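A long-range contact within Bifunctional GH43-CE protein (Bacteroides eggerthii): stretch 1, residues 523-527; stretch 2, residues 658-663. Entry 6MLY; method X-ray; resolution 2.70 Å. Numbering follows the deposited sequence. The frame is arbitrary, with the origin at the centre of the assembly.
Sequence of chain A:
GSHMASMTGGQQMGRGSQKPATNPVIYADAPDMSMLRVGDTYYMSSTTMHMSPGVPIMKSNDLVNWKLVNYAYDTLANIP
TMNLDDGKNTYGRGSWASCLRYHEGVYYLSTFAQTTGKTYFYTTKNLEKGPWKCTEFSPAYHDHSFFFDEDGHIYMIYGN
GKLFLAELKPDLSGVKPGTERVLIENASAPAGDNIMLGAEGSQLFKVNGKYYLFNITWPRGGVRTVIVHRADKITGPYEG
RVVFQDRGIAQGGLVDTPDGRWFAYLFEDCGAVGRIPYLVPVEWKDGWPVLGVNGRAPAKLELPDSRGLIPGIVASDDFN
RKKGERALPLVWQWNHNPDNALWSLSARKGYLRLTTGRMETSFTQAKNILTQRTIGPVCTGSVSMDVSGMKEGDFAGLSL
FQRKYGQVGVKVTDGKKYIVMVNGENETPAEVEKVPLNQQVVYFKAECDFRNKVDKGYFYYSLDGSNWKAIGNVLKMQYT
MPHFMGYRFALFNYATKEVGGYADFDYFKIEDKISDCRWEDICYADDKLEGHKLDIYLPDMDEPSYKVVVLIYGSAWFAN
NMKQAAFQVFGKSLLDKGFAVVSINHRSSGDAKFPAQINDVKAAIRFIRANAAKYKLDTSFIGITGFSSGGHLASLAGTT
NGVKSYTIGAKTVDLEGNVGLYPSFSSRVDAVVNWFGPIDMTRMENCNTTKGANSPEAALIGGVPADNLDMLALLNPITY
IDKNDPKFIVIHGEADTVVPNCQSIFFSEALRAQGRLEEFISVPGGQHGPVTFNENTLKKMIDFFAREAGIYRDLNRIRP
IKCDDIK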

# COMPACT_ATOMS: atom_id res chain seq x y z
N CYS A 523 -11.90 -5.29 8.68
CA CYS A 523 -13.31 -5.23 9.08
C CYS A 523 -13.58 -6.30 10.15
O CYS A 523 -13.35 -7.49 9.91
CB CYS A 523 -14.24 -5.44 7.89
SG CYS A 523 -13.57 -4.82 6.32
N TYR A 524 -14.04 -5.88 11.33
CA TYR A 524 -14.30 -6.82 12.44
C TYR A 524 -15.77 -7.25 12.45
O TYR A 524 -16.12 -8.27 13.05
CB TYR A 524 -13.82 -6.25 13.78
CG TYR A 524 -14.43 -4.94 14.21
CD1 TYR A 524 -15.70 -4.89 14.76
CD2 TYR A 524 -13.72 -3.76 14.11
CE1 TYR A 524 -16.26 -3.70 15.18
CE2 TYR A 524 -14.26 -2.56 14.53
CZ TYR A 524 -15.53 -2.52 15.07
OH TYR A 524 -16.07 -1.33 15.48
N ALA A 525 -16.63 -6.46 11.79
CA ALA A 525 -17.96 -6.89 11.35
C ALA A 525 -17.88 -7.23 9.86
O ALA A 525 -16.83 -7.03 9.24
CB ALA A 525 -18.97 -5.81 11.63
N ASP A 526 -18.99 -7.72 9.29
CA ASP A 526 -19.04 -8.07 7.85
C ASP A 526 -19.70 -6.92 7.08
O ASP A 526 -20.77 -7.07 6.50
CB ASP A 526 -19.76 -9.41 7.64
CG ASP A 526 -19.57 -10.04 6.26
OD1 ASP A 526 -18.44 -9.99 5.74
OD2 ASP A 526 -20.56 -10.58 5.72
N ASP A 527 -19.03 -5.76 7.09
CA ASP A 527 -19.51 -4.55 6.43
C ASP A 527 -18.30 -3.71 5.99
O ASP A 527 -17.16 -4.02 6.34
CB ASP A 527 -20.44 -3.75 7.35
CG ASP A 527 -19.85 -3.38 8.70
OD1 ASP A 527 -18.63 -3.10 8.76
OD2 ASP A 527 -20.63 -3.35 9.68
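Stretch 2 658-663: NVGLYP

This is a small loop-on-loop packing contact, held by van der Waals touches and one apolar side-chain pair, with no hydrogen bond from one stretch to the other. The two stretches belong to the same chain, and the touching residues lie at least 134 positions apart in sequence. Together they bury 233 Å² of surface, counted over both sides.

Stretch 2 forms no regular helix or strand. Its phi/psi pairs change from residue to residue. Val659 is at -73/-60, Gly660 is more extended at -86/-151, and Leu661 and Tyr662 follow at -125/20 and -127/60. Stretch 1 is equally irregular as a whole. Within it, Asp527 N gives a weak hydrogen bond to Ala525 O at 3.3 Å.

The backbones come closest at Gly660, where its CA lies 3.9 Å from Ala525 CA. Val659 and Gly660 meet Ala525, Leu661 meets Asp526, and Gly660 and Tyr662 both come near the carbonyl of Tyr524. The chains run nearly crosswise here and do not lie side by side in a regular register.

Val659 and Ala525 make the apolar pair. Val659 CG1 is 3.8 Å from Ala525 CB, an ordinary van der Waals distance between methyl groups. The valine has chi1 at 176° (t). Both CA-to-CB bonds run sideways to the opposing stretch, so the methyls meet beside the backbones.

Gly660 has no side chain, and its CA lies against the main chain of stretch 1. Besides its approach to Ala525, Gly660 CA is 4.2 Å from Tyr524 O. An ideally placed CB on Gly660 would stand 3.2 Å from Tyr524 O, which is tight. The bare CA leaves that space free.

Leu661 covers Asp526. Its CA-to-CB bond runs sideways, but the end of the side chain comes nearer to stretch 1. With chi1 at -52° (m) and chi2 at 174° (t), Leu661 CD1 comes to 3.5 Å from Asp526 CB. That is close for two carbon atoms. The CB of Asp526 points toward stretch 2, which brings this methylene carbon to the leucine. CB is the closest atom, but Leu661 CD1 also lies 3.8 Å from Asp526 OD2. Both residues are exposed.

Tyr662 adds a lighter touch. It takes chi1 at -49° (m), and its ring end comes nearer to stretch 1 than its CB direction alone would suggest. Tyr662 CE1 is 4.5 Å from Tyr524 O, and this oxygen lies at the ring edge, near the ring plane. The carbonyl of Tyr524 thus has Gly660 and the edge of the Tyr662 ring as neighbours. The Tyr524 side chain stays no nearer than 4.7 Å to stretch 2, and its OH is hydrogen-bonded elsewhere in the structure.

The ends of both stretches stand clear. Cys523, Asn658 and Pro663 lose no surface here, and Asp527 loses very little. The contact is thus confined to the middle of each loop.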

# COMPACT_ATOMS: atom_id res chain seq x y z
N ASN A 658 -25.24 -7.46 18.16
CA ASN A 658 -25.17 -8.46 17.10
C ASN A 658 -24.43 -7.89 15.89
O ASN A 658 -24.86 -8.05 14.75
CB ASN A 658 -26.56 -8.91 16.64
CG ASN A 658 -27.42 -9.40 17.79
OD1 ASN A 658 -27.01 -10.28 18.53
ND2 ASN A 658 -28.60 -8.83 17.93
N VAL A 659 -23.30 -7.23 16.14
CA VAL A 659 -22.62 -6.43 15.14
C VAL A 659 -21.96 -7.38 14.12
O VAL A 659 -22.32 -7.36 12.93
CB VAL A 659 -21.63 -5.45 15.78
CG1 VAL A 659 -20.82 -4.68 14.75
CG2 VAL A 659 -22.34 -4.49 16.72
N GLY A 660 -21.04 -8.23 14.59
CA GLY A 660 -20.22 -9.08 13.70
C GLY A 660 -20.91 -10.39 13.35
O GLY A 660 -22.14 -10.47 13.31
N LEU A 661 -20.10 -11.42 13.10
CA LEU A 661 -20.59 -12.77 12.80
C LEU A 661 -19.96 -13.78 13.77
O LEU A 661 -19.95 -14.98 13.49
CB LEU A 661 -20.26 -13.14 11.35
CG LEU A 661 -20.68 -12.15 10.27
CD1 LEU A 661 -20.16 -12.60 8.92
CD2 LEU A 661 -22.19 -11.98 10.22
N TYR A 662 -19.45 -13.31 14.91
CA TYR A 662 -18.80 -14.18 15.89
C TYR A 662 -19.45 -13.96 17.26
O TYR A 662 -18.76 -13.59 18.21
CB TYR A 662 -17.30 -13.91 15.89
CG TYR A 662 -16.65 -13.91 14.53
CD1 TYR A 662 -16.41 -12.73 13.84
CD2 TYR A 662 -16.28 -15.10 13.91
CE1 TYR A 662 -15.81 -12.73 12.59
CE2 TYR A 662 -15.68 -15.11 12.66
CZ TYR A 662 -15.45 -13.92 12.00
OH TYR A 662 -14.87 -13.93 10.76
N PRO A 663 -20.77 -14.21 17.41
CA PRO A 663 -21.45 -14.02 18.70
C PRO A 663 -21.15 -15.14 19.71
O PRO A 663 -21.33 -14.95 20.91
CB PRO A 663 -22.94 -14.04 18.31
CG PRO A 663 -22.99 -14.94 17.09
CD PRO A 663 -21.69 -14.69 16.37